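PDB 2VLD: endonuclease NucS from Pyrococcus abyssi, which cleaves the 3' and 5' single-stranded ends of branched DNA, binds single-stranded DNA, works as a homodimer and interacts with PCNA. Local coordinates for residues 37-40 / 44-47; 88-93 / 98-103; 49-54 / 106-111; 13-18 / 82-87; 172-177 / 185-190. The protein carries 2 engineered substitutions. One frame throughout, in Å; residues are numbered along the deposited sequence.

Interaction 1: residues 37-40 / 44-47; sequences VHYE and KSEL
Val37-Glu40 and Lys44-Leu47 run antiparallel at 170° with their axes 4.7 Å apart, Val37-Leu47 and Tyr39-Ser45 being hydrogen-bonded pairs, His38-Glu46 and Glu40-Lys44 non-hydrogen-bonded ones. Each hydrogen-bonded pair contributes two backbone bonds, among them Tyr39 N to Ser45 O at 2.8 Å. Val37, Tyr39, Ser45 and Leu47 share one face of this hairpin. Here Val37 CB and Leu47 CB stand 4.3 Å apart, and Ser45 OG lies 3.8 Å from Tyr39 CB. A trans first torsion (chi1 176°) swings the Tyr39 ring toward strand 98-104, where its hydroxyl is bonded to Glu98. On the opposite face the Glu40 and Lys44 chains lie alongside and point the same way, CG to CG 3.9 Å. Their charged ends do not pair, Glu40 OE2 and Lys44 NZ staying 5.1 Å apart. Further along this face, the His38 ring meets Glu46 obliquely, ND1 being 4.0 Å from Glu46 CB, with ring and carboxylate planes 46° apart; NE2 of His38 is bonded to Glu103. Glu40 binds Arg190 and Tyr191 of the second subunit, and Lys44 binds Asp160 and the Ile158 carbonyl there. The hairpin is thus joined by its backbone and by aliphatic stems, while its charged ends serve the dimer: Glu40 and Lys44 tie this N-terminal domain to the partner's nuclease domain.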
# COMPACT_ATOMS: atom_id res chain seq x y z
N VAL A 37 -3.79 4.87 15.65
CA VAL A 37 -3.96 5.85 14.59
C VAL A 37 -5.02 6.83 15.01
O VAL A 37 -6.06 6.44 15.54
CB VAL A 37 -4.38 5.18 13.25
CG1 VAL A 37 -4.50 6.22 12.14
CG2 VAL A 37 -3.41 4.08 12.87
N HIS A 38 -4.73 8.11 14.78
CA HIS A 38 -5.66 9.19 15.04
C HIS A 38 -5.76 10.03 13.78
O HIS A 38 -4.72 10.43 13.22
CB HIS A 38 -5.13 10.07 16.18
CG HIS A 38 -4.71 9.31 17.39
ND1 HIS A 38 -5.58 9.01 18.42
CD2 HIS A 38 -3.51 8.80 17.75
CE1 HIS A 38 -4.93 8.34 19.36
NE2 HIS A 38 -3.67 8.21 18.98
N TYR A 39 -6.99 10.31 13.36
CA TYR A 39 -7.24 11.08 12.17
C TYR A 39 -8.15 12.24 12.49
O TYR A 39 -9.12 12.09 13.23
CB TYR A 39 -7.91 10.21 11.09
CG TYR A 39 -8.30 10.98 9.86
CD1 TYR A 39 -7.34 11.31 8.90
CD2 TYR A 39 -9.62 11.40 9.65
CE1 TYR A 39 -7.67 12.04 7.77
CE2 TYR A 39 -9.97 12.13 8.51
CZ TYR A 39 -8.98 12.45 7.57
OH TYR A 39 -9.27 13.17 6.42
N GLU A 40 -7.83 13.39 11.92
CA GLU A 40 -8.69 14.54 11.93
C GLU A 40 -8.70 15.10 10.52
O GLU A 40 -7.66 15.53 10.01
CB GLU A 40 -8.15 15.60 12.89
CG GLU A 40 -8.23 15.23 14.35
CD GLU A 40 -7.39 16.15 15.23
OE1 GLU A 40 -7.12 17.31 14.83
OE2 GLU A 40 -6.98 15.69 16.32
N LYS A 44 -13.48 13.09 12.83
CA LYS A 44 -12.45 12.76 13.80
C LYS A 44 -12.58 11.30 14.21
O LYS A 44 -13.57 10.90 14.82
CB LYS A 44 -12.60 13.69 15.00
CG LYS A 44 -11.46 13.72 15.99
CD LYS A 44 -11.65 14.93 16.87
CE LYS A 44 -10.96 14.79 18.21
NZ LYS A 44 -11.30 15.95 19.07
N SER A 45 -11.57 10.50 13.89
CA SER A 45 -11.58 9.09 14.25
C SER A 45 -10.24 8.62 14.81
O SER A 45 -9.22 9.33 14.71
CB SER A 45 -12.00 8.22 13.05
OG SER A 45 -10.96 8.09 12.08
N GLU A 46 -10.28 7.43 15.42
CA GLU A 46 -9.09 6.73 15.89
C GLU A 46 -9.21 5.24 15.64
O GLU A 46 -10.30 4.72 15.43
CB GLU A 46 -8.83 7.01 17.38
CG GLU A 46 -10.00 6.71 18.33
CD GLU A 46 -9.71 7.13 19.78
OE1 GLU A 46 -10.61 7.73 20.42
OE2 GLU A 46 -8.58 6.88 20.28
N LEU A 47 -8.08 4.55 15.65
CA LEU A 47 -8.10 3.10 15.65
C LEU A 47 -7.20 2.66 16.79
O LEU A 47 -6.15 3.27 17.01
CB LEU A 47 -7.59 2.51 14.33
CG LEU A 47 -8.16 2.95 12.97
CD1 LEU A 47 -7.43 2.17 11.89
CD2 LEU A 47 -9.68 2.79 12.83

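Interaction 2: residues 88-93 / 98-103. Engineered in segment 88-93: Met89 (natural residue Ile).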
# COMPACT_ATOMS: atom_id res chain seq x y z
N SER A 88 4.47 9.71 14.37
CA SER A 88 4.65 10.27 13.04
C SER A 88 3.32 10.93 12.69
O SER A 88 2.27 10.30 12.83
CB SER A 88 5.04 9.20 12.02
OG SER A 88 6.27 8.60 12.37
N MSE A 89 3.38 12.20 12.30
CA MSE A 89 2.21 12.90 11.79
C MSE A 89 2.41 13.29 10.34
O MSE A 89 3.50 13.72 9.94
CB MSE A 89 1.92 14.18 12.57
CG MSE A 89 1.59 14.02 14.05
SE MSE A 89 2.94 14.85 15.19
CE MSE A 89 2.24 16.67 15.47
N ILE A 90 1.36 13.16 9.56
CA ILE A 90 1.33 13.75 8.24
C ILE A 90 0.15 14.71 8.21
O ILE A 90 -1.00 14.31 8.43
CB ILE A 90 1.39 12.68 7.10
CG1 ILE A 90 1.59 13.33 5.73
CG2 ILE A 90 0.18 11.83 7.06
CD1 ILE A 90 2.70 12.65 4.86
N SER A 91 0.47 15.99 8.01
CA SER A 91 -0.54 17.03 7.94
C SER A 91 -0.58 17.59 6.54
O SER A 91 0.45 17.95 5.96
CB SER A 91 -0.25 18.17 8.92
OG SER A 91 0.00 17.68 10.22
N ILE A 92 -1.79 17.65 6.00
CA ILE A 92 -2.05 18.44 4.81
C ILE A 92 -2.89 19.62 5.30
O ILE A 92 -4.06 19.48 5.63
CB ILE A 92 -2.63 17.57 3.59
CG1 ILE A 92 -2.66 18.38 2.28
CG2 ILE A 92 -4.00 16.95 3.89
CD1 ILE A 92 -2.48 17.56 0.97
N ARG A 93 -2.26 20.77 5.44
CA ARG A 93 -3.05 21.99 5.58
C ARG A 93 -3.14 22.63 4.22
O ARG A 93 -3.10 23.85 4.09
CB ARG A 93 -2.48 22.96 6.61
CG ARG A 93 -1.00 22.88 6.88
CD ARG A 93 -0.78 23.62 8.16
NE ARG A 93 0.19 23.00 9.05
CZ ARG A 93 0.04 22.96 10.37
NH1 ARG A 93 -1.05 23.47 10.94
NH2 ARG A 93 0.97 22.40 11.13
N GLU A 98 -5.96 18.44 7.36
CA GLU A 98 -6.01 17.02 7.65
C GLU A 98 -4.81 16.57 8.45
O GLU A 98 -3.68 16.89 8.11
CB GLU A 98 -6.08 16.22 6.36
CG GLU A 98 -7.40 16.32 5.61
CD GLU A 98 -7.45 15.40 4.42
OE1 GLU A 98 -7.54 14.17 4.62
OE2 GLU A 98 -7.38 15.91 3.28
N ARG A 99 -5.07 15.80 9.51
CA ARG A 99 -4.01 15.28 10.36
C ARG A 99 -4.10 13.78 10.52
O ARG A 99 -5.08 13.27 11.05
CB ARG A 99 -4.04 15.94 11.74
CG ARG A 99 -2.67 16.05 12.39
CD ARG A 99 -2.74 16.68 13.78
NE ARG A 99 -2.75 15.63 14.79
CZ ARG A 99 -1.75 15.37 15.62
NH1 ARG A 99 -0.65 16.10 15.59
NH2 ARG A 99 -1.85 14.39 16.49
N LEU A 100 -3.07 13.08 10.09
CA LEU A 100 -2.99 11.66 10.33
C LEU A 100 -1.81 11.36 11.23
O LEU A 100 -0.67 11.64 10.88
CB LEU A 100 -2.90 10.89 9.00
CG LEU A 100 -2.99 9.37 9.07
CD1 LEU A 100 -4.28 8.97 9.72
CD2 LEU A 100 -2.90 8.78 7.68
N GLU A 101 -2.09 10.78 12.38
CA GLU A 101 -1.05 10.46 13.36
C GLU A 101 -0.93 8.96 13.63
O GLU A 101 -1.91 8.25 13.83
CB GLU A 101 -1.30 11.21 14.67
CG GLU A 101 -0.62 10.60 15.88
CD GLU A 101 -0.87 11.36 17.16
OE1 GLU A 101 -1.86 12.11 17.23
OE2 GLU A 101 -0.08 11.20 18.11
N VAL A 102 0.31 8.49 13.64
CA VAL A 102 0.61 7.15 14.06
C VAL A 102 1.32 7.30 15.39
O VAL A 102 2.48 7.69 15.43
CB VAL A 102 1.55 6.44 13.04
CG1 VAL A 102 2.01 5.10 13.58
CG2 VAL A 102 0.84 6.24 11.72
N GLU A 103 0.62 7.03 16.49
CA GLU A 103 1.31 7.03 17.77
C GLU A 103 1.94 5.67 17.95
O GLU A 103 1.26 4.67 18.12
CB GLU A 103 0.42 7.47 18.95
CG GLU A 103 -0.21 6.37 19.78
CD GLU A 103 -0.91 6.91 21.02
OE1 GLU A 103 -2.15 7.07 20.99
OE2 GLU A 103 -0.21 7.18 22.02
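Ile90 and Leu100 face each other across a hydrogen-bonded pair of two antiparallel strands (173°), and their side chains form the tightly packed part of the contact. Ile90 CG2 lies 3.8 Å from Leu100 CB. Because the CG1 branch of Ile90 sits opposite the backbone N (chi1 -171°), CG2 is left to touch the neighbour while the longer branch leads away. Both residues pack on Phe62 of strand 62-65, and Val102 continues the same apolar face onto Ile64. At the far end, Ile92 CG2 lies alongside the Glu98 stem, 3.9 Å from Glu98 CG; the carboxylate beyond is bonded through OE1 to Tyr39. Six backbone bonds join the strands, two at each of the pairs Ser88-Val102, Ile90-Leu100 and Ile92-Glu98, Leu100 N to Ile90 O measuring 2.9 Å. This is a beta hairpin in the curled antiparallel sheet of the N-terminal PH-like domain, and the isoleucine and leucine face is its inner side, turned toward strands 62-65 and 74-76. The other face is looser. There Met89, an engineered selenomethionine, crosses the Arg99 side chain and sets CG over one face of the guanidinium, 3.9 Å from Arg99 CZ. Ser91 OG approaches only the Arg99 stem, 3.8 Å from CG. Met89 CG and Glu101 CB are 4.1 Å apart, and Glu101 also makes a weak hydrogen bond to His183 of the second subunit. Met89 and Ser91 remain partly exposed.

Interaction 3: residues 49-54 / 106-111; sequences EGDRII and EPYSLV
Tyr108 and Asp51 carry the whole contact through one hydrogen bond: the phenol donates from OH to Asp51 OD1 over 2.9 Å. The donor comes to the syn side of that oxygen, 28° out of the carboxylate plane. The two side chains cross at about a right angle, carboxylate and ring planes 62° apart, with OD1 at the ring edge, 3.5 Å from Tyr108 CZ. Tyr108 CG stands anti to its own carbonyl carbon (chi1 -58°), a setting that sends the ring out toward strand 50-56. As for packing, one face of the ring has Glu106 O 4.0 Å above its centre; Arg34 and Lys3 of the second subunit also pack against Tyr108. The other carboxylate oxygen, Asp51 OD2, has partners in the second subunit: a salt bridge to Lys3 and a hydrogen bond from the backbone N of Glu116. A phenylalanine in place of Tyr108 would probably leave Asp51 OD1 without its hydroxyl donor and cost the only hydrogen bond between segments 49-54 and 106-111. Tyr108 and Ser109 together oppose Phe32 in strand 28-40, a classic beta bulge, set in the curled sheet of the PH-like domain where it meets the second subunit.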
# COMPACT_ATOMS: atom_id res chain seq x y z
N GLU A 49 -4.89 0.00 19.38
CA GLU A 49 -3.57 -0.57 19.15
C GLU A 49 -3.64 -1.82 18.28
O GLU A 49 -4.56 -2.63 18.41
CB GLU A 49 -2.81 -0.80 20.46
CG GLU A 49 -3.34 -1.87 21.40
CD GLU A 49 -2.31 -2.27 22.45
OE1 GLU A 49 -1.12 -1.90 22.31
OE2 GLU A 49 -2.69 -2.98 23.42
N GLY A 50 -2.68 -1.96 17.38
CA GLY A 50 -2.64 -3.10 16.48
C GLY A 50 -1.40 -3.05 15.63
O GLY A 50 -0.70 -2.04 15.58
N ASP A 51 -1.12 -4.15 14.93
CA ASP A 51 0.06 -4.21 14.08
C ASP A 51 -0.24 -3.66 12.68
O ASP A 51 -1.17 -4.10 12.01
CB ASP A 51 0.61 -5.64 14.02
CG ASP A 51 0.84 -6.24 15.39
OD1 ASP A 51 1.49 -5.60 16.25
OD2 ASP A 51 0.36 -7.37 15.62
N ARG A 52 0.54 -2.67 12.27
CA ARG A 52 0.31 -1.99 11.01
C ARG A 52 1.62 -1.76 10.26
O ARG A 52 2.70 -1.82 10.86
CB ARG A 52 -0.40 -0.66 11.25
CG ARG A 52 -1.81 -0.82 11.81
CD ARG A 52 -2.55 0.49 12.05
NE ARG A 52 -3.84 0.17 12.65
CZ ARG A 52 -4.09 0.14 13.96
NH1 ARG A 52 -3.16 0.49 14.84
NH2 ARG A 52 -5.30 -0.23 14.38
N ILE A 53 1.51 -1.54 8.95
CA ILE A 53 2.64 -1.20 8.10
C ILE A 53 2.40 0.21 7.59
O ILE A 53 1.31 0.51 7.09
CB ILE A 53 2.75 -2.14 6.89
CG1 ILE A 53 2.77 -3.60 7.35
CG2 ILE A 53 3.99 -1.82 6.11
CD1 ILE A 53 2.86 -4.60 6.22
N ILE A 54 3.41 1.06 7.71
CA ILE A 54 3.27 2.47 7.42
C ILE A 54 4.31 2.85 6.37
O ILE A 54 5.52 2.65 6.59
CB ILE A 54 3.50 3.32 8.69
CG1 ILE A 54 2.39 3.08 9.72
CG2 ILE A 54 3.55 4.80 8.36
CD1 ILE A 54 2.78 2.15 10.83
N GLU A 106 5.20 0.47 19.82
CA GLU A 106 6.21 -0.55 19.81
C GLU A 106 6.68 -0.67 18.36
O GLU A 106 5.99 -1.26 17.53
CB GLU A 106 5.58 -1.86 20.32
CG GLU A 106 6.34 -3.13 20.02
CD GLU A 106 7.46 -3.43 20.99
OE1 GLU A 106 7.56 -2.74 22.03
OE2 GLU A 106 8.24 -4.37 20.72
N PRO A 107 7.84 -0.07 18.04
CA PRO A 107 8.34 -0.14 16.67
C PRO A 107 9.14 -1.41 16.44
O PRO A 107 10.28 -1.51 16.90
CB PRO A 107 9.22 1.11 16.55
CG PRO A 107 9.62 1.46 17.96
CD PRO A 107 8.75 0.71 18.92
N TYR A 108 8.55 -2.38 15.73
CA TYR A 108 9.23 -3.65 15.50
C TYR A 108 10.40 -3.50 14.55
O TYR A 108 11.39 -4.21 14.67
CB TYR A 108 8.27 -4.69 14.94
CG TYR A 108 7.07 -4.98 15.81
CD1 TYR A 108 5.78 -4.69 15.36
CD2 TYR A 108 7.21 -5.56 17.07
CE1 TYR A 108 4.67 -4.96 16.14
CE2 TYR A 108 6.10 -5.84 17.86
CZ TYR A 108 4.84 -5.53 17.38
OH TYR A 108 3.72 -5.79 18.14
N SER A 109 10.29 -2.59 13.60
CA SER A 109 11.35 -2.36 12.63
C SER A 109 11.02 -1.19 11.72
O SER A 109 9.86 -0.90 11.45
CB SER A 109 11.59 -3.60 11.76
OG SER A 109 12.40 -3.26 10.64
N LEU A 110 12.08 -0.56 11.23
CA LEU A 110 11.97 0.50 10.26
C LEU A 110 12.92 0.15 9.12
O LEU A 110 14.03 -0.31 9.35
CB LEU A 110 12.34 1.84 10.90
CG LEU A 110 12.20 3.14 10.11
CD1 LEU A 110 12.20 4.34 11.04
CD2 LEU A 110 13.32 3.27 9.07
N VAL A 111 12.47 0.36 7.89
CA VAL A 111 13.27 0.10 6.70
C VAL A 111 13.28 1.33 5.78
O VAL A 111 12.22 1.84 5.39
CB VAL A 111 12.72 -1.10 5.91
CG1 VAL A 111 13.48 -1.28 4.61
CG2 VAL A 111 12.76 -2.37 6.75

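Interaction 4: residues 13-18 / 82-87; sequences EEIKEL and VTFKEN
Ile15 and Phe84 meet at about a right angle, the isoleucine coming down over one face of the ring. Its CG2 methyl is 3.7 Å from the centroid of the Phe84 ring and 14° off the ring normal, a CH-pi contact. The rest of Ile15 spreads toward the far end of the ring: CB lies 3.7 Å from Phe84 CE2, and CD1 comes within 3.9 Å of Phe84 CZ. The phenylalanine reaches the helix because its CG is anti to the backbone N (chi1 -180°), which extends the ring from strand 81-84 toward the helix. Lys16, one residue on, flanks the ring obliquely, with its CB 4.1 Å from Phe84 CD2. The lysine chain starts extended and then bends at its two outer torsions, bringing NZ to 3.8 Å from Phe84 O, too long for a hydrogen bond. No hydrogen bond links the segments, and the contact rests on the ring wedged against a single turn of helix; even the nearest pair of CA atoms, those of Lys16 and Phe84, is 7.0 Å apart. Beyond the phenylalanine the chain turns back through Lys85 and Glu86, closed by a bond from Lys85 N to Asn87 O, and enters strand 87-92. Leu19, a turn further along helix 12-25, also touches the Phe84 ring. On its other flank Ile15 packs on Leu110 of strand 106-113, where Leu18 joins it, so helix 12-25 packs on both strand 81-84 and strand 106-113 of the same sheet.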
# COMPACT_ATOMS: atom_id res chain seq x y z
N GLU A 13 15.82 8.23 19.01
CA GLU A 13 17.06 8.69 18.39
C GLU A 13 17.17 8.14 16.97
O GLU A 13 17.35 8.91 16.02
CB GLU A 13 18.27 8.26 19.22
CG GLU A 13 18.64 9.19 20.37
CD GLU A 13 20.14 9.15 20.68
OE1 GLU A 13 20.87 8.36 20.05
OE2 GLU A 13 20.58 9.92 21.56
N GLU A 14 17.03 6.82 16.84
CA GLU A 14 17.16 6.13 15.55
C GLU A 14 16.15 6.60 14.50
O GLU A 14 16.55 7.00 13.40
CB GLU A 14 17.04 4.61 15.74
CG GLU A 14 18.36 3.87 15.93
CD GLU A 14 18.52 3.34 17.33
OE1 GLU A 14 18.23 2.14 17.55
OE2 GLU A 14 18.94 4.11 18.22
N ILE A 15 14.87 6.55 14.83
CA ILE A 15 13.81 6.93 13.90
C ILE A 15 14.07 8.29 13.27
O ILE A 15 14.05 8.41 12.04
CB ILE A 15 12.41 6.89 14.55
CG1 ILE A 15 12.06 5.45 14.95
CG2 ILE A 15 11.35 7.43 13.59
CD1 ILE A 15 11.03 5.32 16.05
N LYS A 16 14.34 9.30 14.09
CA LYS A 16 14.63 10.64 13.57
C LYS A 16 15.82 10.62 12.61
O LYS A 16 15.77 11.24 11.56
CB LYS A 16 14.83 11.66 14.70
CG LYS A 16 15.01 13.12 14.22
CD LYS A 16 15.06 14.17 15.36
CE LYS A 16 13.70 14.85 15.59
NZ LYS A 16 12.93 14.32 16.76
N GLU A 17 16.88 9.90 12.98
CA GLU A 17 18.04 9.74 12.09
C GLU A 17 17.59 9.17 10.76
O GLU A 17 17.94 9.68 9.70
CB GLU A 17 19.10 8.83 12.72
CG GLU A 17 20.10 9.55 13.62
CD GLU A 17 21.25 8.65 14.08
OE1 GLU A 17 21.75 7.85 13.25
OE2 GLU A 17 21.65 8.75 15.27
N LEU A 18 16.79 8.11 10.83
CA LEU A 18 16.36 7.38 9.66
C LEU A 18 15.38 8.16 8.77
O LEU A 18 15.47 8.07 7.54
CB LEU A 18 15.78 6.02 10.07
CG LEU A 18 16.82 5.04 10.63
CD1 LEU A 18 16.17 3.86 11.32
CD2 LEU A 18 17.79 4.56 9.56
N VAL A 82 5.67 15.65 6.81
CA VAL A 82 5.92 14.63 7.83
C VAL A 82 6.71 15.17 9.03
O VAL A 82 7.65 15.94 8.85
CB VAL A 82 6.65 13.41 7.25
CG1 VAL A 82 6.60 12.24 8.23
CG2 VAL A 82 6.03 12.98 5.93
N THR A 83 6.33 14.72 10.22
CA THR A 83 6.83 15.25 11.48
C THR A 83 6.96 14.12 12.50
O THR A 83 6.17 13.19 12.47
CB THR A 83 5.85 16.34 11.98
OG1 THR A 83 6.27 17.61 11.49
CG2 THR A 83 5.79 16.41 13.49
N PHE A 84 7.96 14.20 13.38
CA PHE A 84 8.18 13.15 14.39
C PHE A 84 8.45 13.67 15.82
O PHE A 84 9.20 14.64 15.99
CB PHE A 84 9.29 12.21 13.93
CG PHE A 84 9.59 11.10 14.89
CD1 PHE A 84 8.61 10.20 15.27
CD2 PHE A 84 10.86 10.96 15.42
CE1 PHE A 84 8.88 9.17 16.17
CE2 PHE A 84 11.15 9.94 16.32
CZ PHE A 84 10.16 9.05 16.70
N LYS A 85 7.85 13.01 16.82
CA LYS A 85 7.97 13.37 18.26
C LYS A 85 7.53 12.24 19.24
O LYS A 85 7.11 12.52 20.37
CB LYS A 85 7.14 14.63 18.55
CG LYS A 85 7.63 15.44 19.75
CD LYS A 85 6.48 16.09 20.53
CE LYS A 85 7.03 16.87 21.73
NZ LYS A 85 5.98 17.29 22.69
N GLU A 86 7.68 10.97 18.83
CA GLU A 86 7.02 9.78 19.46
C GLU A 86 5.77 9.36 18.65
O GLU A 86 5.20 8.27 18.81
CB GLU A 86 6.73 10.00 20.96
CG GLU A 86 5.61 9.14 21.57
CD GLU A 86 5.85 7.63 21.46
OE1 GLU A 86 6.89 7.21 20.91
OE2 GLU A 86 4.97 6.88 21.92
N ASN A 87 5.34 10.25 17.77
CA ASN A 87 4.34 9.94 16.79
C ASN A 87 4.88 10.38 15.43
O ASN A 87 5.70 11.30 15.36
CB ASN A 87 3.02 10.64 17.14
CG ASN A 87 2.96 12.10 16.65
OD1 ASN A 87 3.99 12.73 16.39
ND2 ASN A 87 1.75 12.63 16.53

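Interaction 5: residues 172-177 / 185-190. Engineered in segment 185-190: Met188 (natural residue Leu).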
# COMPACT_ATOMS: atom_id res chain seq x y z
N VAL A 172 -0.39 -19.59 -32.18
CA VAL A 172 -0.23 -18.50 -31.23
C VAL A 172 1.00 -17.67 -31.60
O VAL A 172 2.08 -18.22 -31.78
CB VAL A 172 -0.07 -19.07 -29.82
CG1 VAL A 172 0.43 -18.03 -28.85
CG2 VAL A 172 -1.37 -19.60 -29.36
N LEU A 173 0.83 -16.35 -31.73
CA LEU A 173 1.97 -15.42 -31.87
C LEU A 173 2.15 -14.57 -30.61
O LEU A 173 1.21 -13.96 -30.12
CB LEU A 173 1.81 -14.48 -33.06
CG LEU A 173 1.62 -14.97 -34.49
CD1 LEU A 173 1.64 -13.76 -35.43
CD2 LEU A 173 2.67 -15.99 -34.89
N GLU A 174 3.38 -14.55 -30.10
CA GLU A 174 3.79 -13.63 -29.05
C GLU A 174 4.74 -12.60 -29.67
O GLU A 174 5.82 -12.96 -30.13
CB GLU A 174 4.48 -14.41 -27.93
CG GLU A 174 4.89 -13.58 -26.71
CD GLU A 174 3.70 -13.09 -25.89
OE1 GLU A 174 2.54 -13.38 -26.24
OE2 GLU A 174 3.94 -12.39 -24.88
N LEU A 175 4.33 -11.34 -29.69
CA LEU A 175 5.13 -10.27 -30.29
C LEU A 175 5.87 -9.45 -29.25
O LEU A 175 5.28 -8.83 -28.37
CB LEU A 175 4.27 -9.31 -31.13
CG LEU A 175 3.03 -9.77 -31.88
CD1 LEU A 175 2.33 -8.58 -32.49
CD2 LEU A 175 3.38 -10.80 -32.95
N LYS A 176 7.19 -9.44 -29.36
CA LYS A 176 8.02 -8.51 -28.59
C LYS A 176 8.72 -7.59 -29.58
O LYS A 176 8.92 -7.97 -30.74
CB LYS A 176 9.00 -9.27 -27.69
CG LYS A 176 8.31 -10.08 -26.57
CD LYS A 176 8.22 -9.29 -25.25
CE LYS A 176 6.83 -9.42 -24.59
NZ LYS A 176 6.44 -10.78 -24.08
N ARG A 177 9.05 -6.38 -29.15
CA ARG A 177 9.69 -5.41 -30.05
C ARG A 177 11.18 -5.23 -29.77
O ARG A 177 11.89 -4.58 -30.54
CB ARG A 177 8.98 -4.06 -29.98
CG ARG A 177 8.98 -3.45 -28.59
CD ARG A 177 8.86 -1.94 -28.64
NE ARG A 177 8.46 -1.42 -27.34
CZ ARG A 177 7.20 -1.35 -26.91
NH1 ARG A 177 6.19 -1.76 -27.69
NH2 ARG A 177 6.94 -0.87 -25.71
N VAL A 185 9.49 -16.34 -23.82
CA VAL A 185 9.24 -17.72 -24.24
C VAL A 185 8.31 -18.44 -23.25
O VAL A 185 7.37 -19.10 -23.67
CB VAL A 185 10.57 -18.51 -24.47
CG1 VAL A 185 10.29 -19.97 -24.83
CG2 VAL A 185 11.38 -17.86 -25.58
N SER A 186 8.57 -18.28 -21.95
CA SER A 186 7.74 -18.87 -20.90
C SER A 186 6.31 -18.34 -20.95
O SER A 186 5.35 -19.09 -20.73
CB SER A 186 8.32 -18.56 -19.52
OG SER A 186 9.68 -18.94 -19.46
N GLN A 187 6.19 -17.04 -21.22
CA GLN A 187 4.89 -16.42 -21.38
C GLN A 187 4.15 -17.12 -22.53
O GLN A 187 3.06 -17.68 -22.33
CB GLN A 187 5.03 -14.90 -21.59
CG GLN A 187 3.70 -14.13 -21.48
CD GLN A 187 3.83 -12.63 -21.15
OE1 GLN A 187 4.29 -12.26 -20.07
NE2 GLN A 187 3.35 -11.77 -22.06
N MSE A 188 4.77 -17.16 -23.70
CA MSE A 188 4.16 -17.82 -24.85
C MSE A 188 3.84 -19.30 -24.58
O MSE A 188 2.77 -19.79 -24.96
CB MSE A 188 5.04 -17.70 -26.08
CG MSE A 188 4.39 -18.30 -27.29
SE MSE A 188 5.42 -17.92 -28.89
CE MSE A 188 6.92 -19.10 -28.53
N LYS A 189 4.78 -19.99 -23.93
CA LYS A 189 4.57 -21.39 -23.55
C LYS A 189 3.26 -21.57 -22.81
O LYS A 189 2.47 -22.44 -23.16
CB LYS A 189 5.73 -21.91 -22.70
CG LYS A 189 5.57 -23.36 -22.29
CD LYS A 189 6.77 -23.91 -21.52
CE LYS A 189 6.42 -25.22 -20.79
NZ LYS A 189 5.82 -26.25 -21.70
N ARG A 190 3.02 -20.73 -21.80
CA ARG A 190 1.81 -20.80 -21.01
C ARG A 190 0.56 -20.74 -21.89
O ARG A 190 -0.37 -21.52 -21.70
CB ARG A 190 1.79 -19.69 -19.97
CG ARG A 190 0.79 -19.92 -18.85
CD ARG A 190 0.92 -18.88 -17.76
NE ARG A 190 0.16 -17.68 -18.08
CZ ARG A 190 0.70 -16.49 -18.32
NH1 ARG A 190 2.01 -16.32 -18.27
NH2 ARG A 190 -0.08 -15.46 -18.59
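The Glu174 carboxylate and the Gln187 amide are the flat groups that meet, their planes 77° apart. Gln187 NE2 donates to Glu174 OE2 over 2.9 Å, arriving on the syn side and 21° out of the carboxylate plane; the bond is clearly bent. Lys176 NZ takes the anti lone pair of the same oxygen, a salt bridge of 3.1 Å between Lys176 NZ and Glu174 OE2. Two donors thus grip OE2 and limit rotation of the carboxylate, while OE1 lies close to another acidic group, that of Asp160, with Lys44 of the second subunit at longer, weak range. A nearly trans chi1 (-176°) followed by a bend at the next torsion turns the Glu174 carboxylate toward Gln187. Below it Met188, an engineered selenomethionine, slides past in the opposite direction, with SE 3.8 Å from Glu174 CB. Val172 CG1 adds a looser touch, 4.3 Å from Met188 CG. An alanine at Glu174 would probably leave Gln187 NE2 and Lys176 NZ without their shared acceptor, free to turn elsewhere. Strand 172-175 and helix 185-190 belong to a beta-alpha-beta unit completed by strand 203-209. Glu174 and Lys176 fit the ExK element and Asp160 the preceding aspartate of the PD-(D/E)XK nuclease signature, consistent with this being the active site that the C-terminal domain contains.

Interactions 1 to 4 all belong to the N-terminal region. Interactions 1 and 2, centres 10 Å apart, share neighbouring strands: Arg99 N probably hydrogen-bonds to Glu40 O, and Val37 CG1 packs 3.7 Å from Leu100 CD1. Interaction 3 touches interaction 1 where Arg52 packs on Val37 and Leu47, and interaction 4 through Leu110 on Ile15 and Leu18. Met89 N to Thr83 O, 3.0 Å, links interactions 2 and 4. Interaction 5, at the probable nuclease site, lies apart, its centre about 49 Å from that of interaction 1 within the chain. Across the dimer, however, Glu40 reaches Arg190 within the second subunit's copy of interaction 5, and Lys44 reaches Asp160 next to it.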